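Long-range contact in macrophomate synthase intermolecular Diels-Alderase (Macrophoma commelinae, PDB 1IZC), which belongs to the HpcH/HpaI aldolase/citrate lyase family of TIM-barrel enzymes and is modelled here with a magnesium ion and pyruvic acid: residues M36-I50 / I264-V277. The protein carries 1 engineered substitution. Residues are numbered along the deposited sequence; the frame is centred on the assembly and turned at random.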
loop_
_atom_site.group_PDB
_atom_site.type_symbol
_atom_site.label_atom_id
_atom_site.label_comp_id
_atom_site.label_asym_id
_atom_site.label_seq_id
_atom_site.Cartn_x
_atom_site.Cartn_y
_atom_site.Cartn_z
ATOM N N MET A 36 -20.029 27.065 -23.043
ATOM C CA MET A 36 -20.824 28.277 -22.897
ATOM C C MET A 36 -21.309 28.735 -24.274
ATOM O O MET A 36 -22.456 29.142 -24.428
ATOM C CB MET A 36 -19.997 29.372 -22.234
ATOM C CG MET A 36 -19.747 29.078 -20.777
ATOM S SD MET A 36 -18.768 30.354 -20.020
ATOM C CE MET A 36 -17.118 29.769 -20.297
ATOM N N ALA A 37 -20.439 28.639 -25.271
ATOM C CA ALA A 37 -20.782 29.042 -26.635
ATOM C C ALA A 37 -21.813 28.107 -27.259
ATOM O O ALA A 37 -22.660 28.539 -28.043
ATOM C CB ALA A 37 -19.530 29.067 -27.505
ATOM N N ASP A 38 -21.727 26.822 -26.911
ATOM C CA ASP A 38 -22.649 25.819 -27.439
ATOM C C ASP A 38 -22.979 24.858 -26.302
ATOM O O ASP A 38 -22.252 23.900 -26.072
ATOM C CB ASP A 38 -21.981 25.064 -28.592
ATOM C CG ASP A 38 -22.866 23.972 -29.173
ATOM O OD1 ASP A 38 -23.948 23.726 -28.610
ATOM O OD2 ASP A 38 -22.465 23.368 -30.191
ATOM N N PRO A 39 -24.086 25.109 -25.583
ATOM C CA PRO A 39 -24.508 24.270 -24.456
ATOM C C PRO A 39 -24.735 22.790 -24.738
ATOM O O PRO A 39 -24.875 22.011 -23.796
ATOM C CB PRO A 39 -25.763 24.975 -23.946
ATOM C CG PRO A 39 -25.476 26.426 -24.289
ATOM C CD PRO A 39 -24.940 26.305 -25.689
ATOM N N SER A 40 -24.785 22.398 -26.010
ATOM C CA SER A 40 -24.948 20.979 -26.316
ATOM C C SER A 40 -23.619 20.313 -25.961
ATOM O O SER A 40 -23.528 19.081 -25.881
ATOM C CB SER A 40 -25.273 20.754 -27.801
ATOM O OG SER A 40 -24.151 20.977 -28.640
ATOM N N LYS A 41 -22.589 21.132 -25.739
ATOM C CA LYS A 41 -21.270 20.617 -25.381
ATOM C C LYS A 41 -21.021 20.648 -23.865
ATOM O O LYS A 41 -19.887 20.482 -23.410
ATOM C CB LYS A 41 -20.173 21.401 -26.099
ATOM C CG LYS A 41 -20.131 21.175 -27.599
ATOM C CD LYS A 41 -19.037 22.035 -28.221
ATOM C CE LYS A 41 -18.856 21.726 -29.695
ATOM N NZ LYS A 41 -17.754 22.559 -30.264
ATOM N N THR A 42 -22.080 20.875 -23.098
ATOM C CA THR A 42 -21.997 20.876 -21.642
ATOM C C THR A 42 -21.230 19.612 -21.247
ATOM O O THR A 42 -21.528 18.531 -21.746
ATOM C CB THR A 42 -23.414 20.847 -21.024
ATOM O OG1 THR A 42 -24.019 22.140 -21.173
ATOM C CG2 THR A 42 -23.369 20.468 -19.544
ATOM N N LEU A 43 -20.238 19.760 -20.372
ATOM C CA LEU A 43 -19.422 18.619 -19.946
ATOM C C LEU A 43 -20.182 17.662 -19.049
ATOM O O LEU A 43 -20.726 18.062 -18.019
ATOM C CB LEU A 43 -18.174 19.104 -19.208
ATOM C CG LEU A 43 -17.113 19.802 -20.058
ATOM C CD1 LEU A 43 -17.683 21.077 -20.633
ATOM C CD2 LEU A 43 -15.886 20.115 -19.199
ATOM N N MET A 44 -20.219 16.394 -19.447
ATOM C CA MET A 44 -20.900 15.378 -18.653
ATOM C C MET A 44 -19.804 14.507 -18.028
ATOM O O MET A 44 -19.013 13.888 -18.744
ATOM C CB MET A 44 -21.812 14.540 -19.551
ATOM C CG MET A 44 -22.792 15.372 -20.382
ATOM S SD MET A 44 -23.845 16.410 -19.361
ATOM C CE MET A 44 -24.811 17.254 -20.679
ATOM N N GLY A 45 -19.754 14.491 -16.695
ATOM C CA GLY A 45 -18.721 13.726 -16.021
ATOM C C GLY A 45 -19.217 12.817 -14.914
ATOM O O GLY A 45 -20.419 12.598 -14.751
ATOM N N VAL A 46 -18.269 12.308 -14.135
ATOM C CA VAL A 46 -18.573 11.384 -13.053
ATOM C C VAL A 46 -17.821 11.786 -11.793
ATOM O O VAL A 46 -16.651 12.204 -11.858
ATOM C CB VAL A 46 -18.204 9.922 -13.484
ATOM C CG1 VAL A 46 -16.708 9.809 -13.787
ATOM C CG2 VAL A 46 -18.618 8.923 -12.406
ATOM N N ALA A 47 -18.507 11.691 -10.654
ATOM C CA ALA A 47 -17.916 12.037 -9.359
ATOM C C ALA A 47 -17.238 10.769 -8.849
ATOM O O ALA A 47 -17.812 9.687 -8.916
ATOM C CB ALA A 47 -18.996 12.506 -8.397
ATOM N N HIS A 48 -16.022 10.929 -8.339
ATOM C CA HIS A 48 -15.179 9.810 -7.901
ATOM C C HIS A 48 -14.734 9.989 -6.443
ATOM O O HIS A 48 -13.890 10.841 -6.119
ATOM C CB HIS A 48 -14.009 9.761 -8.911
ATOM C CG HIS A 48 -12.962 8.718 -8.656
ATOM N ND1 HIS A 48 -13.238 7.476 -8.118
ATOM C CD2 HIS A 48 -11.654 8.686 -9.012
ATOM C CE1 HIS A 48 -12.150 6.727 -8.160
ATOM N NE2 HIS A 48 -11.172 7.437 -8.699
ATOM N N GLY A 49 -15.335 9.183 -5.561
ATOM C CA GLY A 49 -15.039 9.239 -4.139
ATOM C C GLY A 49 -14.455 7.941 -3.593
ATOM O O GLY A 49 -14.063 7.883 -2.431
ATOM N N ILE A 50 -14.410 6.899 -4.418
ATOM C CA ILE A 50 -13.834 5.615 -3.992
ATOM C C ILE A 50 -12.326 5.734 -4.185
ATOM O O ILE A 50 -11.858 5.907 -5.313
ATOM C CB ILE A 50 -14.357 4.451 -4.857
ATOM C CG1 ILE A 50 -15.869 4.291 -4.653
ATOM C CG2 ILE A 50 -13.636 3.159 -4.477
ATOM C CD1 ILE A 50 -16.533 3.328 -5.643
ATOM N N ILE A 264 -29.051 22.578 -17.684
ATOM C CA ILE A 264 -28.404 23.349 -18.737
ATOM C C ILE A 264 -29.132 24.680 -18.914
ATOM O O ILE A 264 -28.499 25.720 -19.096
ATOM C CB ILE A 264 -28.380 22.575 -20.076
ATOM C CG1 ILE A 264 -27.387 21.403 -19.961
ATOM C CG2 ILE A 264 -27.969 23.508 -21.229
ATOM C CD1 ILE A 264 -27.433 20.434 -21.116
ATOM N N GLU A 265 -30.458 24.649 -18.832
ATOM C CA GLU A 265 -31.251 25.873 -18.986
ATOM C C GLU A 265 -30.941 26.846 -17.859
ATOM O O GLU A 265 -31.030 28.066 -18.029
ATOM C CB GLU A 265 -32.751 25.547 -18.985
ATOM C CG GLU A 265 -33.178 24.663 -20.142
ATOM C CD GLU A 265 -34.651 24.283 -20.084
ATOM O OE1 GLU A 265 -35.104 23.780 -19.029
ATOM O OE2 GLU A 265 -35.354 24.482 -21.099
ATOM N N GLN A 266 -30.574 26.294 -16.710
ATOM C CA GLN A 266 -30.238 27.084 -15.534
ATOM C C GLN A 266 -28.810 27.623 -15.555
ATOM O O GLN A 266 -28.419 28.383 -14.671
ATOM C CB GLN A 266 -30.432 26.250 -14.275
ATOM C CG GLN A 266 -31.866 25.898 -13.981
ATOM C CD GLN A 266 -31.989 25.013 -12.764
ATOM O OE1 GLN A 266 -31.526 25.367 -11.675
ATOM N NE2 GLN A 266 -32.614 23.853 -12.936
ATOM N N GLY A 267 -28.029 27.217 -16.550
ATOM C CA GLY A 267 -26.666 27.701 -16.642
ATOM C C GLY A 267 -25.571 26.708 -16.287
ATOM O O GLY A 267 -24.403 27.085 -16.257
ATOM N N TYR A 268 -25.922 25.455 -16.012
ATOM C CA TYR A 268 -24.882 24.472 -15.688
ATOM C C TYR A 268 -24.154 24.078 -16.968
ATOM O O TYR A 268 -24.795 23.778 -17.972
ATOM C CB TYR A 268 -25.481 23.201 -15.066
ATOM C CG TYR A 268 -26.059 23.372 -13.671
ATOM C CD1 TYR A 268 -27.054 24.313 -13.427
ATOM C CD2 TYR A 268 -25.649 22.557 -12.614
ATOM C CE1 TYR A 268 -27.634 24.443 -12.178
ATOM C CE2 TYR A 268 -26.229 22.678 -11.346
ATOM C CZ TYR A 268 -27.221 23.626 -11.143
ATOM O OH TYR A 268 -27.822 23.764 -9.909
ATOM N N ARG A 269 -22.826 24.063 -16.934
ATOM C CA ARG A 269 -22.051 23.672 -18.108
ATOM C C ARG A 269 -21.081 22.534 -17.798
ATOM O O ARG A 269 -20.315 22.110 -18.657
ATOM C CB ARG A 269 -21.309 24.880 -18.691
ATOM C CG ARG A 269 -22.252 25.994 -19.157
ATOM C CD ARG A 269 -23.040 25.606 -20.410
ATOM N NE ARG A 269 -23.949 26.688 -20.808
ATOM C CZ ARG A 269 -25.213 26.793 -20.409
ATOM N NH1 ARG A 269 -25.738 25.879 -19.606
ATOM N NH2 ARG A 269 -25.958 27.827 -20.801
ATOM N N ALA A 270 -21.116 22.047 -16.562
ATOM C CA ALA A 270 -20.280 20.905 -16.155
ATOM C C ALA A 270 -21.163 20.183 -15.163
ATOM O O ALA A 270 -21.431 20.701 -14.076
ATOM C CB ALA A 270 -18.997 21.366 -15.490
ATOM N N ILE A 271 -21.625 18.992 -15.541
ATOM C CA ILE A 271 -22.535 18.239 -14.691
ATOM C C ILE A 271 -22.041 16.825 -14.403
ATOM O O ILE A 271 -21.718 16.086 -15.326
ATOM C CB ILE A 271 -23.918 18.105 -15.366
ATOM C CG1 ILE A 271 -24.425 19.487 -15.803
ATOM C CG2 ILE A 271 -24.903 17.436 -14.406
ATOM C CD1 ILE A 271 -25.713 19.423 -16.624
ATOM N N ALA A 272 -21.981 16.463 -13.125
ATOM C CA ALA A 272 -21.580 15.107 -12.752
ATOM C C ALA A 272 -22.895 14.333 -12.842
ATOM O O ALA A 272 -23.820 14.597 -12.072
ATOM C CB ALA A 272 -21.049 15.089 -11.333
ATOM N N VAL A 273 -22.978 13.397 -13.786
ATOM C CA VAL A 273 -24.209 12.645 -13.989
ATOM C C VAL A 273 -24.283 11.295 -13.293
ATOM O O VAL A 273 -25.286 10.593 -13.402
ATOM C CB VAL A 273 -24.496 12.457 -15.501
ATOM C CG1 VAL A 273 -24.658 13.837 -16.172
ATOM C CG2 VAL A 273 -23.387 11.664 -16.156
ATOM N N GLN A 274 -23.224 10.934 -12.583
ATOM C CA GLN A 274 -23.192 9.673 -11.845
ATOM C C GLN A 274 -22.138 9.864 -10.751
ATOM O O GLN A 274 -21.234 10.691 -10.887
ATOM C CB GLN A 274 -22.828 8.538 -12.810
ATOM C CG GLN A 274 -23.409 7.159 -12.510
ATOM C CD GLN A 274 -24.754 7.182 -11.803
ATOM O OE1 GLN A 274 -24.814 7.264 -10.574
ATOM N NE2 GLN A 274 -25.833 7.106 -12.569
ATOM N N PHE A 275 -22.274 9.123 -9.656
ATOM C CA PHE A 275 -21.362 9.221 -8.521
ATOM C C PHE A 275 -20.968 7.779 -8.242
ATOM O O PHE A 275 -21.841 6.911 -8.105
ATOM C CB PHE A 275 -22.124 9.868 -7.364
ATOM C CG PHE A 275 -22.997 11.015 -7.820
ATOM C CD1 PHE A 275 -24.219 10.764 -8.453
ATOM C CD2 PHE A 275 -22.538 12.325 -7.749
ATOM C CE1 PHE A 275 -24.967 11.802 -9.019
ATOM C CE2 PHE A 275 -23.276 13.376 -8.310
ATOM C CZ PHE A 275 -24.492 13.113 -8.949
ATOM N N ASP A 276 -19.669 7.502 -8.184
ATOM C CA ASP A 276 -19.280 6.119 -8.011
ATOM C C ASP A 276 -19.795 5.425 -6.763
ATOM O O ASP A 276 -20.348 4.326 -6.869
ATOM C CB ASP A 276 -17.753 5.929 -8.207
ATOM C CG ASP A 276 -16.895 6.665 -7.188
ATOM O OD1 ASP A 276 -17.407 7.428 -6.344
ATOM O OD2 ASP A 276 -15.670 6.447 -7.251
ATOM N N VAL A 277 -19.693 6.054 -5.595
ATOM C CA VAL A 277 -20.156 5.384 -4.379
ATOM C C VAL A 277 -21.666 5.144 -4.345
ATOM O O VAL A 277 -22.132 4.005 -4.177
ATOM C CB VAL A 277 -19.748 6.174 -3.115
ATOM C CG1 VAL A 277 -20.301 5.495 -1.871
ATOM C CG2 VAL A 277 -18.231 6.247 -3.031
HETATM O O HOH W 1 -23.891 29.198 -22.232
#
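Met-44 packs on Ile-264, Ile-271 and Val-273. Its chain bends at chi2 (-58°), and its methyl CE lies 4.1 Å from Ile-264 CD1, while SD lies beside Val-273 CG1. Ala-291 of a second subunit also packs on Met-44 and Val-273. On the other face of the sheet, Ala-47 CB touches Phe-275 CD2 at 3.6 Å. The backbones pair in parallel: Gly-45 N bonds to Ile-271 O at 2.9 Å, and Val-273 N returns to Gly-45 O. This pairing of strands 43-48 and 271-275, first and last of eight, closes the barrel.

At one end, Pro-39 lies over a face of the Arg-269 guanidinium, with CB 3.9 Å above its plane. Arg-269 NH1 bonds to Ile-264 O and Tyr-268 O, and a water joins NH2 to Met-36 O.

At the other end, the Asp-276 carboxylate takes three hydrogen bonds from segment 36-50. His-48 ND1 gives a nearly straight one to Asp-276 OD2 (2.8 Å, 171°), with OD2 in the ring plane. Ile-50 N reaches Asp-276 OD2 from the opposite face of the carboxylate, at 3.1 Å. Gly-49 N bonds to Asp-276 OD1 at 2.8 Å. His-48 NE2 bonds to Thr-56, fixing the ring at both nitrogens.

The buried carboxylate is thus well supplied with donors, which would probably favour its ionised form and ties the loop after strand 43-48 to the start of helix 276-295.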